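PDB 4GKP: spindle pole body-associated protein VIK1 from Candida glabrata, which is a noncatalytic partner of the kinesin Kar3 whose C-terminal motor homology domain, captured here with a truncated neck, probably binds microtubules. Local coordinates for residues L158-L161 with D162-T165. Sequence-based numbering, arbitrary orientation.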
loop_
_atom_site.group_PDB
_atom_site.type_symbol
_atom_site.label_atom_id
_atom_site.label_comp_id
_atom_site.label_asym_id
_atom_site.label_seq_id
_atom_site.Cartn_x
_atom_site.Cartn_y
_atom_site.Cartn_z
ATOM N N LEU A 158 11.636 10.801 12.388
ATOM C CA LEU A 158 11.841 10.949 10.951
ATOM C C LEU A 158 13.272 10.557 10.625
ATOM O O LEU A 158 14.195 10.937 11.332
ATOM C CB LEU A 158 11.530 12.388 10.512
ATOM C CG LEU A 158 11.710 12.785 9.034
ATOM C CD1 LEU A 158 10.715 13.860 8.623
ATOM C CD2 LEU A 158 13.144 13.231 8.763
ATOM N N ILE A 159 13.443 9.756 9.584
ATOM C CA ILE A 159 14.761 9.453 9.063
ATOM C C ILE A 159 14.782 9.765 7.566
ATOM O O ILE A 159 13.728 9.862 6.931
ATOM C CB ILE A 159 15.193 7.980 9.298
ATOM C CG1 ILE A 159 14.333 6.988 8.492
ATOM C CG2 ILE A 159 15.249 7.651 10.790
ATOM C CD1 ILE A 159 14.921 5.588 8.434
ATOM N N THR A 160 15.974 9.934 7.013
ATOM C CA THR A 160 16.130 9.878 5.567
ATOM C C THR A 160 16.430 8.442 5.220
ATOM O O THR A 160 17.047 7.726 6.001
ATOM C CB THR A 160 17.272 10.781 5.074
ATOM O OG1 THR A 160 18.490 10.418 5.748
ATOM C CG2 THR A 160 16.941 12.248 5.360
ATOM N N LEU A 161 15.996 8.009 4.051
ATOM C CA LEU A 161 16.143 6.604 3.683
ATOM C C LEU A 161 17.582 6.085 3.663
ATOM O O LEU A 161 17.810 4.895 3.905
ATOM C CB LEU A 161 15.493 6.326 2.338
ATOM C CG LEU A 161 13.984 6.377 2.242
ATOM C CD1 LEU A 161 13.612 5.759 0.903
ATOM C CD2 LEU A 161 13.329 5.623 3.388
ATOM N N ASP A 162 18.550 6.945 3.358
ATOM C CA ASP A 162 19.951 6.498 3.384
ATOM C C ASP A 162 20.458 6.209 4.809
ATOM O O ASP A 162 21.534 5.651 4.987
ATOM C CB ASP A 162 20.877 7.466 2.645
ATOM C CG ASP A 162 20.866 8.863 3.238
ATOM O OD1 ASP A 162 19.773 9.366 3.589
ATOM O OD2 ASP A 162 21.964 9.472 3.332
ATOM N N GLU A 163 19.672 6.566 5.823
ATOM C CA GLU A 163 20.013 6.209 7.189
ATOM C C GLU A 163 19.768 4.723 7.472
ATOM O O GLU A 163 20.250 4.203 8.474
ATOM C CB GLU A 163 19.263 7.087 8.201
ATOM C CG GLU A 163 19.812 8.499 8.303
ATOM C CD GLU A 163 19.032 9.334 9.280
ATOM O OE1 GLU A 163 19.496 9.469 10.423
ATOM O OE2 GLU A 163 17.944 9.823 8.930
ATOM N N ILE A 164 19.014 4.049 6.606
ATOM C CA ILE A 164 18.835 2.600 6.733
ATOM C C ILE A 164 20.105 1.886 6.260
ATOM O O ILE A 164 20.486 1.970 5.085
ATOM C CB ILE A 164 17.580 2.061 6.003
ATOM C CG1 ILE A 164 16.380 2.972 6.241
ATOM C CG2 ILE A 164 17.223 0.670 6.516
ATOM C CD1 ILE A 164 15.327 2.894 5.161
ATOM N N THR A 165 20.758 1.217 7.207
ATOM C CA THR A 165 21.993 0.472 6.977
ATOM C C THR A 165 21.826 -0.931 7.573
ATOM O O THR A 165 20.832 -1.199 8.261
ATOM C CB THR A 165 23.201 1.187 7.619
#
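Thr160 and Glu163 close the first of two successive turns through a backbone bond, Glu163 N to Thr160 O at 2.9 Å; Ile164 N to Leu161 O at 3.1 Å closes the second. Both link residues i and i+3, the 3-10 pattern, and Leu161, Asp162 and Glu163 all have helical phi/psi values. Thr160 keeps extended backbone angles, so strand gives way to turn directly after it.

At this junction the side chain of Glu163 folds back to the strand end, and its OE2 accepts the amide of Thr160 (N to OE2 2.8 Å, N-H...O angle 157°) through the anti lone pair. The side chain of the residue three further on thus reaches back to the amide at the head of the turn. The return bond does not form: Thr160 OG1 lies 4.0 Å from Glu163 N and instead donates to Asp162 OD1 at 2.7 Å. Asp162 receives it on the syn side of its carboxylate, 32° out of plane, the two side chains running alongside each other. A chi1 of 60° tucks Asp162 CG between its own N and C, bringing OD1 back beside the threonine hydroxyl. The two carboxylates therefore grip different donors of Thr160, one its amide and the other its hydroxyl.

Two apolar contacts add to the turn. Ile159 CD1 meets Ile164 CG1 at 3.7 Å, these side chains crossing almost perpendicularly, whereas Leu161 and Ile164 lie side by side, with CD2 of Leu161 3.8 Å from CD1 of Ile164.

Within the kinesin-like fold, backbone bonds from Ile159 to Leu116 and from Leu161 to Ile114 join strand 159-160 and the turn's first residue to strand 112-121. Leu161 is buried against that strand, Phe188 of strand 183-192, and Leu101 and Phe104 of helix 96-107; Ile164 also touches Leu101, seating the turn beside this helix.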